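Local coordinates for probable DNA endonuclease SmrA (PDB 3QD7), which has DNA endonuclease activity and binds DNA, this chain being the part of it that carries the Smr (small MutS-related) domain, at residues A[16-21]-A[99-104]; A[50-55]-A[94-99]; A[62-67]-A[105-110]; A[66-71]-A[77-82]. One frame throughout, in Å; residues are numbered along the deposited sequence.

Interaction 1: A[16-21]-A[99-104]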
# COMPACT_ATOMS: atom_id res chain seq x y z
N ASP A 16 -10.36 -7.95 7.57
CA ASP A 16 -10.03 -7.50 8.90
C ASP A 16 -9.97 -5.96 8.86
O ASP A 16 -8.94 -5.38 8.48
CB ASP A 16 -8.71 -8.15 9.38
CG ASP A 16 -7.79 -8.64 8.22
OD1 ASP A 16 -8.29 -9.04 7.13
OD2 ASP A 16 -6.54 -8.66 8.40
N ILE A 17 -11.07 -5.31 9.23
CA ILE A 17 -11.20 -3.85 9.16
C ILE A 17 -10.30 -3.21 10.19
O ILE A 17 -10.32 -3.60 11.36
CB ILE A 17 -12.66 -3.39 9.32
CG1 ILE A 17 -13.47 -3.90 8.12
CG2 ILE A 17 -12.76 -1.86 9.39
CD1 ILE A 17 -14.98 -3.88 8.33
N ILE A 18 -9.50 -2.24 9.75
CA ILE A 18 -8.59 -1.55 10.66
C ILE A 18 -9.25 -0.30 11.26
O ILE A 18 -9.74 0.58 10.52
CB ILE A 18 -7.22 -1.23 10.01
CG1 ILE A 18 -6.60 -2.50 9.43
CG2 ILE A 18 -6.24 -0.58 11.03
CD1 ILE A 18 -5.58 -2.20 8.41
N PRO A 19 -9.31 -0.23 12.60
CA PRO A 19 -9.90 0.94 13.25
C PRO A 19 -9.18 2.21 12.84
O PRO A 19 -7.99 2.16 12.55
CB PRO A 19 -9.70 0.64 14.74
CG PRO A 19 -9.73 -0.87 14.80
CD PRO A 19 -9.04 -1.33 13.54
N LEU A 20 -9.89 3.33 12.81
CA LEU A 20 -9.29 4.61 12.40
C LEU A 20 -8.17 5.03 13.35
O LEU A 20 -7.24 5.75 12.97
CB LEU A 20 -10.35 5.72 12.32
CG LEU A 20 -11.51 5.61 11.32
CD1 LEU A 20 -12.39 6.87 11.47
CD2 LEU A 20 -11.04 5.43 9.87
N SER A 21 -8.27 4.55 14.59
CA SER A 21 -7.28 4.82 15.63
C SER A 21 -6.00 4.02 15.44
O SER A 21 -4.99 4.34 16.08
CB SER A 21 -7.87 4.53 17.02
OG SER A 21 -7.96 3.13 17.26
N TYR A 99 -8.08 -3.17 2.97
CA TYR A 99 -7.70 -4.09 1.90
C TYR A 99 -6.27 -3.86 1.49
O TYR A 99 -5.54 -4.84 1.25
CB TYR A 99 -8.63 -3.94 0.69
CG TYR A 99 -9.83 -4.86 0.76
CD1 TYR A 99 -9.67 -6.26 0.87
CD2 TYR A 99 -11.13 -4.34 0.71
CE1 TYR A 99 -10.77 -7.10 0.93
CE2 TYR A 99 -12.26 -5.19 0.77
CZ TYR A 99 -12.06 -6.57 0.88
OH TYR A 99 -13.13 -7.41 0.94
N VAL A 100 -5.86 -2.59 1.39
CA VAL A 100 -4.47 -2.29 0.97
C VAL A 100 -3.50 -2.87 2.02
O VAL A 100 -2.46 -3.45 1.67
CB VAL A 100 -4.23 -0.76 0.74
CG1 VAL A 100 -2.73 -0.46 0.61
CG2 VAL A 100 -5.00 -0.23 -0.52
N ALA A 101 -3.85 -2.74 3.29
CA ALA A 101 -3.03 -3.33 4.36
C ALA A 101 -2.78 -4.83 4.17
O ALA A 101 -1.68 -5.31 4.36
CB ALA A 101 -3.67 -3.08 5.72
N ARG A 102 -3.83 -5.58 3.81
CA ARG A 102 -3.69 -7.00 3.57
C ARG A 102 -2.95 -7.27 2.27
O ARG A 102 -2.04 -8.10 2.24
CB ARG A 102 -5.08 -7.64 3.49
CG ARG A 102 -5.07 -9.03 2.87
CD ARG A 102 -6.45 -9.45 2.50
NE ARG A 102 -7.19 -9.86 3.69
CZ ARG A 102 -8.33 -10.53 3.65
NH1 ARG A 102 -8.86 -10.87 2.48
NH2 ARG A 102 -8.93 -10.87 4.79
N TRP A 103 -3.36 -6.61 1.19
CA TRP A 103 -2.78 -6.89 -0.14
C TRP A 103 -1.27 -6.73 -0.20
O TRP A 103 -0.58 -7.52 -0.85
CB TRP A 103 -3.44 -6.03 -1.22
CG TRP A 103 -4.90 -6.30 -1.38
CD1 TRP A 103 -5.58 -7.44 -1.05
CD2 TRP A 103 -5.87 -5.41 -1.95
NE1 TRP A 103 -6.92 -7.31 -1.37
CE2 TRP A 103 -7.12 -6.07 -1.93
CE3 TRP A 103 -5.80 -4.14 -2.49
CZ2 TRP A 103 -8.28 -5.48 -2.42
CZ3 TRP A 103 -6.95 -3.55 -2.98
CH2 TRP A 103 -8.18 -4.22 -2.93
N LEU A 104 -0.75 -5.72 0.51
CA LEU A 104 0.68 -5.46 0.47
C LEU A 104 1.46 -6.59 1.11
O LEU A 104 2.54 -6.91 0.64
CB LEU A 104 1.06 -4.11 1.08
CG LEU A 104 0.54 -2.88 0.36
CD1 LEU A 104 0.81 -1.59 1.16
CD2 LEU A 104 1.11 -2.79 -1.06
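Arg-102 NH2 gives a hydrogen bond, part of a salt bridge, to Asp-16 OD1 at 3.0 Å and another to the carbonyl oxygen of Gly-13, so one nitrogen grips two points of the loop that runs ahead of strand 25-27. The carboxylate oxygen is met nearly head-on along its C-O bond, but it sits somewhat out of the guanidinium plane, and the two flat groups are turned 39° against each other. This is therefore a bond through one oxygen, not a paired, flat, two-bond bridge: the guanidinium NE stays 3.7 Å from Asp-16 OD1. Arginine suits the place because its chain leaves the helix with CG opposite the backbone N (chi1 164°) and then bends at chi3 (-77°), which swings the charged end across to the loop. A leucine at Arg-102 would probably leave the Asp-16 carboxylate without this counter-charge and the Gly-13 carbonyl without this donor. Two residues further along the loop, Ile-18 points its CD1 at Ala-101 CB, only 3.4 Å away, a tight fit that the small alanine methyl makes possible. The loop thus lies against one side of helix 92-105, while elsewhere on that helix Trp-103 packs on helix 57-73, and Val-100 and Leu-104 rest on Ile-81 of strand 78-82.

Interaction 2: A[50-55]-A[94-99]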
# COMPACT_ATOMS: atom_id res chain seq x y z
N LEU A 50 0.33 5.82 -6.28
CA LEU A 50 -0.87 5.21 -6.81
C LEU A 50 -2.08 5.86 -6.15
O LEU A 50 -2.26 5.76 -4.94
CB LEU A 50 -0.85 3.70 -6.54
CG LEU A 50 -2.10 2.92 -6.92
CD1 LEU A 50 -2.24 2.85 -8.46
CD2 LEU A 50 -2.10 1.52 -6.31
N ASN A 51 -2.93 6.49 -6.95
CA ASN A 51 -4.11 7.19 -6.47
C ASN A 51 -5.42 6.38 -6.58
O ASN A 51 -5.97 6.17 -7.67
CB ASN A 51 -4.19 8.56 -7.19
CG ASN A 51 -5.41 9.38 -6.82
OD1 ASN A 51 -5.62 10.45 -7.37
ND2 ASN A 51 -6.21 8.89 -5.91
N LEU A 52 -5.93 5.94 -5.42
CA LEU A 52 -7.09 5.04 -5.31
C LEU A 52 -8.37 5.76 -4.88
O LEU A 52 -9.40 5.11 -4.60
CB LEU A 52 -6.81 3.99 -4.25
CG LEU A 52 -6.27 2.61 -4.61
CD1 LEU A 52 -5.53 2.61 -5.91
CD2 LEU A 52 -5.44 2.03 -3.46
N LEU A 53 -8.30 7.08 -4.79
CA LEU A 53 -9.44 7.87 -4.33
C LEU A 53 -10.65 7.61 -5.22
O LEU A 53 -10.53 7.60 -6.46
CB LEU A 53 -9.12 9.36 -4.27
CG LEU A 53 -7.99 9.72 -3.32
CD1 LEU A 53 -7.57 11.15 -3.59
CD2 LEU A 53 -8.40 9.57 -1.84
N ARG A 54 -11.77 7.37 -4.56
CA ARG A 54 -13.10 7.11 -5.15
C ARG A 54 -13.15 5.97 -6.17
O ARG A 54 -13.97 5.96 -7.11
CB ARG A 54 -13.81 8.41 -5.59
CG ARG A 54 -13.24 9.16 -6.76
CD ARG A 54 -13.77 10.61 -6.77
NE ARG A 54 -13.25 11.38 -5.63
CZ ARG A 54 -12.24 12.25 -5.70
NH1 ARG A 54 -11.63 12.49 -6.86
NH2 ARG A 54 -11.84 12.89 -4.60
N GLN A 55 -12.27 4.99 -5.96
CA GLN A 55 -12.28 3.74 -6.74
C GLN A 55 -12.98 2.66 -5.97
O GLN A 55 -12.67 2.43 -4.78
CB GLN A 55 -10.86 3.28 -7.09
CG GLN A 55 -10.03 4.30 -7.86
CD GLN A 55 -10.44 4.45 -9.32
OE1 GLN A 55 -11.28 3.70 -9.83
NE2 GLN A 55 -9.85 5.43 -10.00
N ASN A 94 -11.62 3.82 4.56
CA ASN A 94 -11.08 2.86 5.53
C ASN A 94 -11.18 1.40 5.07
O ASN A 94 -10.33 0.57 5.43
CB ASN A 94 -11.74 3.01 6.91
CG ASN A 94 -10.92 2.33 7.99
OD1 ASN A 94 -11.39 1.40 8.68
ND2 ASN A 94 -9.68 2.75 8.11
N ILE A 95 -12.23 1.07 4.32
CA ILE A 95 -12.35 -0.26 3.73
C ILE A 95 -11.22 -0.48 2.71
O ILE A 95 -10.53 -1.50 2.74
CB ILE A 95 -13.73 -0.49 3.06
CG1 ILE A 95 -14.88 -0.45 4.08
CG2 ILE A 95 -13.75 -1.80 2.32
CD1 ILE A 95 -14.68 -1.31 5.32
N VAL A 96 -11.05 0.50 1.82
CA VAL A 96 -9.92 0.51 0.90
C VAL A 96 -8.57 0.40 1.64
O VAL A 96 -7.74 -0.43 1.26
CB VAL A 96 -9.92 1.74 -0.03
CG1 VAL A 96 -8.64 1.78 -0.92
CG2 VAL A 96 -11.15 1.72 -0.93
N ARG A 97 -8.37 1.23 2.66
CA ARG A 97 -7.17 1.22 3.48
C ARG A 97 -6.93 -0.19 4.06
O ARG A 97 -5.80 -0.68 4.09
CB ARG A 97 -7.29 2.25 4.62
CG ARG A 97 -5.95 2.50 5.38
CD ARG A 97 -6.08 3.54 6.47
NE ARG A 97 -6.90 3.07 7.59
CZ ARG A 97 -6.49 2.95 8.85
NH1 ARG A 97 -5.24 3.28 9.20
NH2 ARG A 97 -7.34 2.49 9.76
N SER A 98 -8.01 -0.82 4.53
CA SER A 98 -7.90 -2.15 5.17
C SER A 98 -7.52 -3.24 4.18
O SER A 98 -6.70 -4.10 4.50
CB SER A 98 -9.17 -2.54 5.94
OG SER A 98 -9.34 -1.69 7.04
N TYR A 99 -8.08 -3.17 2.97
CA TYR A 99 -7.70 -4.09 1.90
C TYR A 99 -6.27 -3.86 1.49
O TYR A 99 -5.54 -4.84 1.25
CB TYR A 99 -8.63 -3.94 0.69
CG TYR A 99 -9.83 -4.86 0.76
CD1 TYR A 99 -9.67 -6.26 0.87
CD2 TYR A 99 -11.13 -4.34 0.71
CE1 TYR A 99 -10.77 -7.10 0.93
CE2 TYR A 99 -12.26 -5.19 0.77
CZ TYR A 99 -12.06 -6.57 0.88
OH TYR A 99 -13.13 -7.41 0.94
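Leu-52 CD2 and Val-96 CG1 meet at 4.1 Å, the two side chains converging at a slant from just beyond strand 49-51 and from helix 92-105. The first torsion of Val-96 (chi1 176°) sets CG1 away from the backbone N and CG2 away from the carbonyl carbon, which gives each methyl a separate task: CG1 takes the leucine, while CG2 lies 4.2 Å from Gln-55 O. A beta-branched residue suits this, since both branches start right at the helix surface. Leu-52 is less relaxed; its chi1 of -96° lies away from the staggered values, and its side chain also touches Cys-60 and Ile-81. The backbone behind it folds into a type II beta turn from Leu-52 to Gln-55, which brings Gln-55 O round to the helix; there it is hydrogen-bonded with His-92 NE2, while Val-96 CG2 merely packs beside it. On the helix itself, Ser-98 turns its hydroxyl back to give a 2.9 Å bond from OG to Asn-94 O. That oxygen also accepts from Ser-98 N, the two donors arriving from opposite faces of the carbonyl plane. The contact joins the turn after edge strand 49-51 to helix 92-105, part of the alpha/beta/alpha layering of this Smr domain.

Interaction 3: A[62-67]-A[105-110]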
# COMPACT_ATOMS: atom_id res chain seq x y z
N LYS A 62 -7.34 -4.51 -8.67
CA LYS A 62 -6.68 -4.58 -9.98
C LYS A 62 -5.54 -3.55 -10.12
O LYS A 62 -4.48 -3.87 -10.62
CB LYS A 62 -7.71 -4.43 -11.11
CG LYS A 62 -8.84 -5.49 -11.07
CD LYS A 62 -9.63 -5.61 -12.41
CE LYS A 62 -10.45 -4.37 -12.70
NZ LYS A 62 -11.64 -4.68 -13.54
N MET A 63 -5.77 -2.32 -9.65
CA MET A 63 -4.77 -1.25 -9.72
C MET A 63 -3.54 -1.51 -8.83
O MET A 63 -2.41 -1.33 -9.24
CB MET A 63 -5.42 0.09 -9.33
CG MET A 63 -6.48 0.58 -10.32
SD MET A 63 -7.49 1.91 -9.64
CE MET A 63 -6.42 3.31 -9.94
N VAL A 64 -3.78 -1.95 -7.61
CA VAL A 64 -2.67 -2.22 -6.67
C VAL A 64 -1.78 -3.34 -7.23
O VAL A 64 -0.55 -3.24 -7.24
CB VAL A 64 -3.24 -2.57 -5.23
CG1 VAL A 64 -2.17 -3.14 -4.30
CG2 VAL A 64 -3.93 -1.33 -4.62
N PHE A 65 -2.42 -4.40 -7.70
CA PHE A 65 -1.70 -5.53 -8.26
C PHE A 65 -0.88 -5.07 -9.45
O PHE A 65 0.33 -5.29 -9.50
CB PHE A 65 -2.68 -6.62 -8.66
CG PHE A 65 -2.03 -7.81 -9.28
CD1 PHE A 65 -2.18 -8.07 -10.64
CD2 PHE A 65 -1.28 -8.68 -8.49
CE1 PHE A 65 -1.60 -9.20 -11.22
CE2 PHE A 65 -0.69 -9.82 -9.07
CZ PHE A 65 -0.84 -10.07 -10.43
N SER A 66 -1.53 -4.41 -10.39
CA SER A 66 -0.86 -3.92 -11.59
C SER A 66 0.24 -2.89 -11.26
O SER A 66 1.33 -2.92 -11.84
CB SER A 66 -1.92 -3.32 -12.52
OG SER A 66 -1.33 -2.94 -13.74
N PHE A 67 -0.04 -1.98 -10.33
CA PHE A 67 0.91 -0.93 -9.94
C PHE A 67 2.15 -1.54 -9.28
O PHE A 67 3.28 -1.19 -9.60
CB PHE A 67 0.24 0.07 -9.00
CG PHE A 67 1.17 1.11 -8.43
CD1 PHE A 67 1.63 2.19 -9.22
CD2 PHE A 67 1.58 1.04 -7.08
CE1 PHE A 67 2.49 3.17 -8.69
CE2 PHE A 67 2.43 2.03 -6.54
CZ PHE A 67 2.89 3.09 -7.35
N THR A 105 0.91 -7.21 2.17
CA THR A 105 1.61 -8.33 2.83
C THR A 105 1.65 -9.58 1.93
O THR A 105 2.46 -10.49 2.17
CB THR A 105 1.00 -8.72 4.18
OG1 THR A 105 -0.28 -9.32 3.97
CG2 THR A 105 0.84 -7.50 5.12
N GLU A 106 0.80 -9.63 0.91
CA GLU A 106 0.72 -10.80 0.01
C GLU A 106 1.78 -10.84 -1.11
O GLU A 106 1.98 -11.88 -1.78
CB GLU A 106 -0.70 -10.91 -0.56
CG GLU A 106 -1.65 -11.35 0.51
CD GLU A 106 -3.09 -11.35 0.08
OE1 GLU A 106 -3.46 -10.59 -0.82
OE2 GLU A 106 -3.88 -12.08 0.68
N PHE A 107 2.44 -9.70 -1.33
CA PHE A 107 3.57 -9.64 -2.22
C PHE A 107 4.84 -10.07 -1.48
O PHE A 107 5.23 -9.50 -0.45
CB PHE A 107 3.76 -8.21 -2.75
CG PHE A 107 2.67 -7.77 -3.71
CD1 PHE A 107 2.69 -8.16 -5.05
CD2 PHE A 107 1.63 -6.94 -3.28
CE1 PHE A 107 1.70 -7.77 -5.94
CE2 PHE A 107 0.63 -6.53 -4.17
CZ PHE A 107 0.67 -6.94 -5.50
N ASP A 108 5.49 -11.08 -2.03
CA ASP A 108 6.83 -11.46 -1.58
C ASP A 108 7.84 -10.29 -1.50
O ASP A 108 8.68 -10.27 -0.60
CB ASP A 108 7.38 -12.57 -2.51
CG ASP A 108 8.39 -13.43 -1.82
OD1 ASP A 108 8.08 -13.95 -0.71
OD2 ASP A 108 9.49 -13.59 -2.37
N ASP A 109 7.75 -9.31 -2.40
CA ASP A 109 8.75 -8.23 -2.50
C ASP A 109 8.46 -6.96 -1.65
O ASP A 109 9.25 -6.00 -1.64
CB ASP A 109 8.97 -7.82 -3.96
CG ASP A 109 9.56 -8.94 -4.81
OD1 ASP A 109 10.69 -9.40 -4.52
OD2 ASP A 109 8.91 -9.36 -5.78
N VAL A 110 7.34 -6.97 -0.93
CA VAL A 110 7.01 -5.90 -0.01
C VAL A 110 7.73 -6.18 1.33
O VAL A 110 7.49 -7.20 1.97
CB VAL A 110 5.47 -5.77 0.18
CG1 VAL A 110 5.09 -5.01 1.48
CG2 VAL A 110 4.85 -5.11 -1.02
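Phe-107 is the residue through which segment 105-110 reaches helix 57-73, touching Val-64 and Phe-65. Ahead of it, Thr-105 turns its hydroxyl back to Arg-102 O, and Glu-106 sends OE2 to Thr-11 OG1, both of them polar residues, partly exposed, each with a polar partner. At Phe-107 the chain dips inward. Its chi1 of -69°, which points CG away from the carbonyl carbon, thrusts the ring toward the helix, where it comes in rim first: Phe-65 CA lies 3.9 Å from Phe-107 CZ, at the ring edge and in its plane. Phe-65 holds its ring beside the helix, and the two side chains cross at about a right angle, with Phe-65 CD2 4.0 Å from both CZ and CE1 of Phe-107. Val-64 CG1 is more distant, 4.4 Å from Phe-107 CE2. Phe-9 completes the cluster, meeting both phenylalanine rings edge-to-face. The chain then swings out again in a type I beta turn from Phe-107 to Val-110, where Asp-108 and Asp-109 both form salt bridges with Arg-131, and Val-110 re-enters the core on Val-128 and Leu-130 of strand 125-130. Contact between the two segments is chiefly apolar, so the fit depends on ring shape and burial rather than on directed bonds.

Interaction 4: A[66-71]-A[77-82]; sequences SFIQQA and RNVLII
Val-79 is the bump that fits a hollow made by Phe-67, Ile-68 and Ala-71, where the helix of a beta-alpha-beta crossover lies on its second strand. Helix 66-71 and strand 78-82 run nearly antiparallel, at 160°, with their axes 10.1 Å apart. One wall of the hollow is the Phe-67 ring, which an extended first torsion (chi1 174°) carries down to the strand. Its CE2 comes to 3.6 Å from Val-79 CB. The two valine methyls spread from there: CG1 lies 3.9 Å from Ala-71 CB, and CG2 reaches Ile-68 CD1 at 4.0 Å. Alanine, one turn beyond Phe-67, suits the spot where helix and strand backbones draw closest, whereas the long isoleucine bends down from the flank of the helix. A serine in place of Phe-67 would probably open a gap beside Val-79 and take from Leu-50, on the neighbouring parallel strand 49-51, the ring it packs against. Val-79 in turn rests on Val-128 and Leu-130 of strand 125-130, the neighbour of 78-82 on the side away from 49-51. The same Phe-67 CE2 also approaches the backbone of the next residue, standing 4.4 Å from Leu-80 O.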
# COMPACT_ATOMS: atom_id res chain seq x y z
N SER A 66 -1.53 -4.41 -10.39
CA SER A 66 -0.86 -3.92 -11.59
C SER A 66 0.24 -2.89 -11.26
O SER A 66 1.33 -2.92 -11.84
CB SER A 66 -1.92 -3.32 -12.52
OG SER A 66 -1.33 -2.94 -13.74
N PHE A 67 -0.04 -1.98 -10.33
CA PHE A 67 0.91 -0.93 -9.94
C PHE A 67 2.15 -1.54 -9.28
O PHE A 67 3.28 -1.19 -9.60
CB PHE A 67 0.24 0.07 -9.00
CG PHE A 67 1.17 1.11 -8.43
CD1 PHE A 67 1.63 2.19 -9.22
CD2 PHE A 67 1.58 1.04 -7.08
CE1 PHE A 67 2.49 3.17 -8.69
CE2 PHE A 67 2.43 2.03 -6.54
CZ PHE A 67 2.89 3.09 -7.35
N ILE A 68 1.94 -2.45 -8.34
CA ILE A 68 3.10 -3.06 -7.68
C ILE A 68 3.96 -3.89 -8.67
O ILE A 68 5.20 -3.80 -8.66
CB ILE A 68 2.69 -3.91 -6.45
CG1 ILE A 68 2.00 -3.01 -5.41
CG2 ILE A 68 3.95 -4.63 -5.84
CD1 ILE A 68 2.93 -1.99 -4.77
N GLN A 69 3.31 -4.67 -9.53
CA GLN A 69 4.03 -5.34 -10.63
C GLN A 69 4.85 -4.36 -11.49
O GLN A 69 6.00 -4.65 -11.81
CB GLN A 69 3.07 -6.11 -11.55
CG GLN A 69 2.27 -7.26 -10.88
CD GLN A 69 3.13 -8.39 -10.29
OE1 GLN A 69 2.68 -9.13 -9.40
NE2 GLN A 69 4.34 -8.54 -10.79
N GLN A 70 4.26 -3.22 -11.85
CA GLN A 70 4.93 -2.20 -12.66
C GLN A 70 6.12 -1.62 -11.90
O GLN A 70 7.21 -1.49 -12.46
CB GLN A 70 3.96 -1.06 -13.06
CG GLN A 70 4.65 0.30 -13.41
CD GLN A 70 3.99 1.58 -12.76
OE1 GLN A 70 4.68 2.38 -12.08
NE2 GLN A 70 2.68 1.78 -13.00
N ALA A 71 5.89 -1.26 -10.64
CA ALA A 71 6.94 -0.64 -9.79
C ALA A 71 8.14 -1.59 -9.65
O ALA A 71 9.28 -1.18 -9.76
CB ALA A 71 6.36 -0.29 -8.43
N ARG A 77 12.08 1.27 -5.33
CA ARG A 77 12.40 0.76 -4.01
C ARG A 77 11.38 1.19 -2.97
O ARG A 77 11.29 0.62 -1.90
CB ARG A 77 13.81 1.18 -3.61
CG ARG A 77 14.87 0.54 -4.52
CD ARG A 77 16.23 1.10 -4.22
NE ARG A 77 16.75 0.58 -2.96
CZ ARG A 77 17.69 1.18 -2.24
NH1 ARG A 77 18.11 0.63 -1.12
NH2 ARG A 77 18.20 2.35 -2.65
N ASN A 78 10.61 2.21 -3.31
CA ASN A 78 9.50 2.64 -2.47
C ASN A 78 8.42 3.31 -3.27
O ASN A 78 8.68 3.97 -4.27
CB ASN A 78 9.96 3.52 -1.31
CG ASN A 78 11.06 4.46 -1.69
OD1 ASN A 78 12.24 4.18 -1.43
ND2 ASN A 78 10.70 5.57 -2.33
N VAL A 79 7.18 3.10 -2.83
CA VAL A 79 6.03 3.66 -3.50
C VAL A 79 5.07 4.20 -2.48
O VAL A 79 5.15 3.83 -1.29
CB VAL A 79 5.35 2.66 -4.46
CG1 VAL A 79 6.31 2.28 -5.55
CG2 VAL A 79 4.87 1.38 -3.70
N LEU A 80 4.21 5.09 -2.94
CA LEU A 80 3.18 5.71 -2.14
C LEU A 80 1.81 5.23 -2.60
O LEU A 80 1.48 5.31 -3.78
CB LEU A 80 3.24 7.24 -2.30
CG LEU A 80 2.20 8.07 -1.55
CD1 LEU A 80 2.42 7.92 -0.04
CD2 LEU A 80 2.37 9.52 -1.96
N ILE A 81 0.99 4.75 -1.67
CA ILE A 81 -0.38 4.44 -2.03
C ILE A 81 -1.36 5.36 -1.31
O ILE A 81 -1.36 5.44 -0.09
CB ILE A 81 -0.74 2.96 -1.79
CG1 ILE A 81 0.26 2.01 -2.47
CG2 ILE A 81 -2.18 2.68 -2.25
CD1 ILE A 81 0.01 0.56 -2.11
N ILE A 82 -2.24 6.00 -2.09
CA ILE A 82 -3.20 6.96 -1.59
C ILE A 82 -4.59 6.35 -1.54
O ILE A 82 -5.24 6.14 -2.58
CB ILE A 82 -3.25 8.24 -2.50
CG1 ILE A 82 -1.81 8.70 -2.83
CG2 ILE A 82 -4.09 9.36 -1.82
CD1 ILE A 82 -1.67 9.58 -4.07

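Overall arrangement
Along the chain the loop 16-21 comes first, then strand 49-51 and its turn, helix 57-73, strand 78-82, helix 92-105 and the loop 105-110. Interactions 1 and 2 lie on helix 92-105, their centres about 10 Å apart, and share Tyr-99; interactions 3 and 4 lie on helix 57-73, with centres about 7 Å apart. Interactions 1 and 4 are the farthest apart, about 17 Å between centres, on opposite sides of the chain's centre. Strands 49-51 and 78-82, neighbours in the sheet, connect interactions 2 and 4. Together the contacts tie helices 57-73 and 92-105 to the sheet and to the loops 16-21 and 105-110; interactions 2 to 4 belong wholly to the Smr domain.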